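Local coordinates for kinesin-like protein (Caenorhabditis elegans, PDB 5X3E), which probably couples ATP binding and hydrolysis to movement along microtubules, as a motor of the kinesin-6 family, at residues V38-C43 with G58-V63; R85-N90 with E98-D103. All blocks are in the same frame, centred on the assembly; numbering follows the deposited sequence.

Interaction 1: residues V38-C43 with G58-V63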
loop_
_atom_site.group_PDB
_atom_site.type_symbol
_atom_site.label_atom_id
_atom_site.label_comp_id
_atom_site.label_asym_id
_atom_site.label_seq_id
_atom_site.Cartn_x
_atom_site.Cartn_y
_atom_site.Cartn_z
ATOM N N VAL A 38 -13.615 2.572 -5.123
ATOM C CA VAL A 38 -13.375 3.665 -4.192
ATOM C C VAL A 38 -14.382 3.539 -3.061
ATOM O O VAL A 38 -15.595 3.487 -3.305
ATOM C CB VAL A 38 -13.488 5.038 -4.873
ATOM C CG1 VAL A 38 -13.221 6.141 -3.870
ATOM C CG2 VAL A 38 -12.515 5.127 -6.030
ATOM N N VAL A 39 -13.882 3.485 -1.828
ATOM C CA VAL A 39 -14.734 3.429 -0.649
ATOM C C VAL A 39 -14.398 4.628 0.226
ATOM O O VAL A 39 -13.346 5.260 0.089
ATOM C CB VAL A 39 -14.583 2.116 0.146
ATOM C CG1 VAL A 39 -14.752 0.911 -0.769
ATOM C CG2 VAL A 39 -13.248 2.077 0.878
ATOM N N CYS A 40 -15.321 4.951 1.120
ATOM C CA CYS A 40 -15.218 6.141 1.948
ATOM C C CYS A 40 -15.467 5.762 3.403
ATOM O O CYS A 40 -16.323 4.921 3.694
ATOM C CB CYS A 40 -16.210 7.212 1.474
ATOM S SG CYS A 40 -16.165 8.751 2.401
ATOM N N ARG A 41 -14.709 6.376 4.312
ATOM C CA ARG A 41 -14.802 6.069 5.737
ATOM C C ARG A 41 -14.912 7.360 6.533
ATOM O O ARG A 41 -14.004 8.198 6.489
ATOM C CB ARG A 41 -13.602 5.257 6.227
ATOM C CG ARG A 41 -13.701 4.939 7.706
ATOM C CD ARG A 41 -12.447 4.298 8.252
ATOM N NE ARG A 41 -12.730 3.594 9.498
ATOM C CZ ARG A 41 -11.809 3.007 10.251
ATOM N NH1 ARG A 41 -10.535 3.043 9.889
ATOM N NH2 ARG A 41 -12.162 2.385 11.369
ATOM N N LEU A 42 -16.008 7.499 7.279
ATOM C CA LEU A 42 -16.205 8.655 8.141
ATOM C C LEU A 42 -15.534 8.419 9.493
ATOM O O LEU A 42 -15.669 7.340 10.083
ATOM C CB LEU A 42 -17.701 8.910 8.358
ATOM C CG LEU A 42 -18.671 8.973 7.172
ATOM C CD1 LEU A 42 -19.989 9.620 7.600
ATOM C CD2 LEU A 42 -18.087 9.664 5.967
ATOM N N CYS A 43 -14.819 9.419 9.983
ATOM C CA CYS A 43 -14.246 9.305 11.313
ATOM C C CYS A 43 -15.280 9.723 12.362
ATOM O O CYS A 43 -16.302 10.331 12.030
ATOM C CB CYS A 43 -12.994 10.169 11.424
ATOM S SG CYS A 43 -13.298 11.892 11.074
ATOM N N GLY A 58 -23.751 3.239 0.788
ATOM C CA GLY A 58 -22.979 3.350 -0.434
ATOM C C GLY A 58 -23.105 4.742 -1.025
ATOM O O GLY A 58 -22.708 4.972 -2.171
ATOM N N SER A 59 -23.670 5.676 -0.254
ATOM C CA SER A 59 -23.877 7.046 -0.707
ATOM C C SER A 59 -23.657 8.016 0.446
ATOM O O SER A 59 -23.833 7.665 1.617
ATOM C CB SER A 59 -25.286 7.245 -1.282
ATOM O OG SER A 59 -25.557 6.304 -2.307
ATOM N N ILE A 60 -23.301 9.252 0.096
ATOM C CA ILE A 60 -22.992 10.304 1.061
ATOM C C ILE A 60 -23.526 11.623 0.521
ATOM O O ILE A 60 -23.331 11.939 -0.657
ATOM C CB ILE A 60 -21.478 10.409 1.329
ATOM C CG1 ILE A 60 -21.027 9.319 2.296
ATOM C CG2 ILE A 60 -21.112 11.786 1.870
ATOM C CD1 ILE A 60 -19.589 9.453 2.710
ATOM N N GLN A 61 -24.193 12.394 1.378
ATOM C CA GLN A 61 -24.769 13.675 0.992
ATOM C C GLN A 61 -23.987 14.829 1.605
ATOM O O GLN A 61 -23.615 14.786 2.780
ATOM C CB GLN A 61 -26.230 13.779 1.427
ATOM C CG GLN A 61 -26.867 15.105 1.070
ATOM C CD GLN A 61 -28.307 15.201 1.513
ATOM O OE1 GLN A 61 -28.738 16.228 2.039
ATOM N NE2 GLN A 61 -29.065 14.131 1.301
ATOM N N THR A 62 -23.767 15.866 0.803
ATOM C CA THR A 62 -23.109 17.086 1.249
ATOM C C THR A 62 -24.085 17.971 2.026
ATOM O O THR A 62 -25.283 18.009 1.734
ATOM C CB THR A 62 -22.553 17.833 0.037
ATOM O OG1 THR A 62 -21.802 16.920 -0.776
ATOM C CG2 THR A 62 -21.649 18.956 0.459
ATOM N N VAL A 63 -23.562 18.696 3.020
ATOM C CA VAL A 63 -24.381 19.537 3.895
ATOM C C VAL A 63 -23.673 20.869 4.122
ATOM O O VAL A 63 -22.617 20.909 4.765
ATOM C CB VAL A 63 -24.677 18.861 5.243
ATOM C CG1 VAL A 63 -25.440 19.813 6.160
ATOM C CG2 VAL A 63 -25.446 17.556 5.046
#

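Interaction 2: residues R85-N90 with E98-D103. With SO4 (sulfate ion), chain Q.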
loop_
_atom_site.group_PDB
_atom_site.type_symbol
_atom_site.label_atom_id
_atom_site.label_comp_id
_atom_site.label_asym_id
_atom_site.label_seq_id
_atom_site.Cartn_x
_atom_site.Cartn_y
_atom_site.Cartn_z
ATOM N N ARG A 85 -18.782 1.442 -1.170
ATOM C CA ARG A 85 -19.164 1.173 0.210
ATOM C C ARG A 85 -18.828 2.406 1.038
ATOM O O ARG A 85 -17.794 3.040 0.811
ATOM C CB ARG A 85 -18.434 -0.063 0.760
ATOM C CG ARG A 85 -18.567 -0.243 2.269
ATOM C CD ARG A 85 -19.978 -0.672 2.669
ATOM N NE ARG A 85 -20.148 -0.695 4.120
ATOM C CZ ARG A 85 -19.858 -1.724 4.912
ATOM N NH1 ARG A 85 -19.372 -2.853 4.405
ATOM N NH2 ARG A 85 -20.054 -1.618 6.220
ATOM N N VAL A 86 -19.709 2.753 1.973
ATOM C CA VAL A 86 -19.483 3.871 2.885
ATOM C C VAL A 86 -19.438 3.322 4.302
ATOM O O VAL A 86 -20.388 2.667 4.749
ATOM C CB VAL A 86 -20.561 4.961 2.757
ATOM C CG1 VAL A 86 -20.318 6.060 3.786
ATOM C CG2 VAL A 86 -20.570 5.549 1.352
ATOM N N PHE A 87 -18.331 3.565 4.996
ATOM C CA PHE A 87 -18.207 3.217 6.404
ATOM C C PHE A 87 -18.572 4.410 7.273
ATOM O O PHE A 87 -18.204 5.546 6.968
ATOM C CB PHE A 87 -16.788 2.765 6.742
ATOM C CG PHE A 87 -16.311 1.595 5.931
ATOM C CD1 PHE A 87 -16.682 0.305 6.274
ATOM C CD2 PHE A 87 -15.479 1.783 4.839
ATOM C CE1 PHE A 87 -16.243 -0.773 5.538
ATOM C CE2 PHE A 87 -15.037 0.709 4.101
ATOM C CZ PHE A 87 -15.420 -0.571 4.450
ATOM N N SER A 88 -19.299 4.141 8.355
ATOM C CA SER A 88 -19.692 5.148 9.324
ATOM C C SER A 88 -18.768 5.083 10.538
ATOM O O SER A 88 -17.811 4.304 10.580
ATOM C CB SER A 88 -21.156 4.960 9.722
ATOM O OG SER A 88 -21.339 3.736 10.410
ATOM N N GLU A 89 -19.062 5.916 11.543
ATOM C CA GLU A 89 -18.291 5.883 12.783
ATOM C C GLU A 89 -18.407 4.541 13.493
ATOM O O GLU A 89 -17.502 4.149 14.239
ATOM C CB GLU A 89 -18.758 6.992 13.724
ATOM C CG GLU A 89 -18.946 8.348 13.070
ATOM C CD GLU A 89 -19.489 9.377 14.044
ATOM O OE1 GLU A 89 -19.671 10.547 13.640
ATOM O OE2 GLU A 89 -19.727 9.015 15.218
ATOM N N ASN A 90 -19.503 3.820 13.272
ATOM C CA ASN A 90 -19.711 2.566 13.978
ATOM C C ASN A 90 -18.885 1.426 13.393
ATOM O O ASN A 90 -18.560 0.473 14.110
ATOM C CB ASN A 90 -21.195 2.216 13.968
ATOM C CG ASN A 90 -22.053 3.329 14.533
ATOM O OD1 ASN A 90 -22.833 3.955 13.813
ATOM N ND2 ASN A 90 -21.911 3.585 15.829
ATOM N N GLU A 98 -11.730 -6.363 6.559
ATOM C CA GLU A 98 -12.299 -7.432 5.740
ATOM C C GLU A 98 -12.859 -6.896 4.426
ATOM O O GLU A 98 -12.731 -7.541 3.381
ATOM C CB GLU A 98 -13.382 -8.181 6.512
ATOM C CG GLU A 98 -12.896 -8.835 7.790
ATOM C CD GLU A 98 -13.932 -9.766 8.380
ATOM O OE1 GLU A 98 -14.796 -10.245 7.613
ATOM O OE2 GLU A 98 -13.885 -10.013 9.605
ATOM N N ARG A 99 -13.503 -5.731 4.465
ATOM C CA ARG A 99 -14.129 -5.156 3.280
ATOM C C ARG A 99 -13.121 -4.480 2.354
ATOM O O ARG A 99 -13.415 -4.274 1.170
ATOM C CB ARG A 99 -15.218 -4.172 3.730
ATOM C CG ARG A 99 -16.061 -3.563 2.624
ATOM C CD ARG A 99 -16.536 -4.605 1.644
ATOM N NE ARG A 99 -17.254 -4.004 0.526
ATOM C CZ ARG A 99 -16.665 -3.436 -0.521
ATOM N NH1 ARG A 99 -15.340 -3.381 -0.593
ATOM N NH2 ARG A 99 -17.398 -2.920 -1.499
ATOM N N THR A 100 -11.930 -4.172 2.858
ATOM C CA THR A 100 -10.929 -3.391 2.151
ATOM C C THR A 100 -9.711 -4.197 1.716
ATOM O O THR A 100 -9.130 -3.896 0.670
ATOM C CB THR A 100 -10.500 -2.209 3.041
ATOM O OG1 THR A 100 -11.500 -1.185 2.985
ATOM C CG2 THR A 100 -9.210 -1.624 2.636
ATOM N N SER A 101 -9.335 -5.245 2.460
ATOM C CA SER A 101 -8.049 -5.901 2.258
ATOM C C SER A 101 -8.107 -7.397 1.970
ATOM O O SER A 101 -7.156 -7.921 1.379
ATOM C CB SER A 101 -7.155 -5.691 3.487
ATOM O OG SER A 101 -7.090 -4.321 3.828
ATOM N N VAL A 102 -9.177 -8.099 2.355
ATOM C CA VAL A 102 -9.166 -9.558 2.260
ATOM C C VAL A 102 -9.095 -9.998 0.803
ATOM O O VAL A 102 -8.376 -10.947 0.461
ATOM C CB VAL A 102 -10.385 -10.160 2.991
ATOM C CG1 VAL A 102 -10.643 -11.593 2.541
ATOM C CG2 VAL A 102 -10.159 -10.132 4.492
ATOM N N ASP A 103 -9.817 -9.310 -0.085
ATOM C CA ASP A 103 -9.771 -9.683 -1.498
ATOM C C ASP A 103 -8.427 -9.329 -2.132
ATOM O O ASP A 103 -8.023 -9.961 -3.115
ATOM C CB ASP A 103 -10.923 -9.025 -2.266
ATOM C CG ASP A 103 -10.823 -7.508 -2.304
ATOM O OD1 ASP A 103 -11.399 -6.898 -3.230
ATOM O OD2 ASP A 103 -10.158 -6.924 -1.420
HETATM S S SO4 Q . -20.734 -4.990 1.666
HETATM O O1 SO4 Q . -19.827 -4.446 2.676
HETATM O O2 SO4 Q . -22.090 -5.042 2.208
HETATM O O3 SO4 Q . -20.711 -4.148 0.470
HETATM O O4 SO4 Q . -20.310 -6.342 1.313
#

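Interaction 1: residues V38-C43 with G58-V63
Ile60 reaches across from the short strand 59-62 and rests its terminal methyl against both Cys40 and Leu42, alternate residues on the same face of strand 37-42. All the touching across the two segments is apolar. The methyl CD1 of Ile60 lies 3.5 Å from SG of Cys40 and 3.6 Å from CD2 of Leu42, so one carbon makes both contacts. Ile60 gets there extended: CG1 stands anti to the carbonyl carbon (chi1 -79°) and chi2 is near 180°, which carries CD1 well away from its own backbone. Cys40 is short and offers only its sulfur; Leu42 and Ile60 lie alongside each other, pointing opposite ways, with CD2 of the leucine doing the touching. A small, weakly polar thiol and a leucine suit this buried place, where neither asks for a polar partner.

Polar links run to other neighbours. Arg41, pointing away from strand 59-62, is hydrogen-bonded to Thr129 and Gln93, while Cys40 shares backbone bonds with Arg85 and Phe87 in the main sheet. Strand 59-62 belongs instead to the small antiparallel sheet beside the central sheet of the kinesin motor domain. With just 92 Å² buried and apolar side chains as the sole link between these segments, the contact implies sheet-to-sheet packing that depends on shape and burial rather than on directed bonds.

Interaction 2: residues R85-N90 with E98-D103
NE of Arg99 makes two weak hydrogen bonds to a sulfate ion that probably came from the crystallisation liquor. The bond to O3 of the sulfate is long, 3.5 Å from Arg99 NE, but nearly straight at 176°; the one to O1 is more bent, and the place of O1 is doubtful. The anion lies at the edge of the Arg99 guanidinium, while CB of Arg85 sits over one face, 3.8 Å from Arg99 NH2. The two guanidinium planes are turned 69° apart. A nearby anion would probably ease the closeness of their positive charges. NH2 of Arg99 forms a salt bridge with OE1 of Glu37.

Here strand 86-87, at the margin of the central sheet of the P-loop NTPase fold, meets helix 93-109, which follows it in the chain. Phe87 bridges the two: its ring receives CG of Arg99 at the edge, 3.6 Å from CZ, and CG of Arg85 over one face. The bend at chi2 (71°) brings the Arg85 chain back along the ring, and CE1 of Phe87 lies 3.8 Å above the Arg85 guanidinium plane, over its centre. The aliphatic part of Arg99 suits the aromatic edge while its guanidinium goes on to Glu37. Cutting Arg99 back to an alanine is likely to leave Glu37 without its salt-bridge mate and to strip CG, though not CB, from the ring edge. OG1 of Thr100 comes within 4.2 Å of CE2 of Phe87, approaching the ring at a slant, and Thr100 also packs on Val408 and Leu116.

In the fold
Both contacts use the edge of the central sheet, where strands 37-42 and 86-87 run parallel: Cys40 O meets Phe87 N at 2.7 Å and Leu42 N meets Phe87 O at 3.0 Å, both probable hydrogen bonds. Interaction 1 joins the first of these strands to the small antiparallel sheet, and interaction 2 joins the second to helix 93-109; their centres are about 12 Å apart. The touching residues of interaction 1 are all buried and apolar. Interaction 2 is only partly buried: Phe87 and Thr100 are buried, whereas Arg85 and Arg99 are partly exposed and put their charged ends near a bound anion.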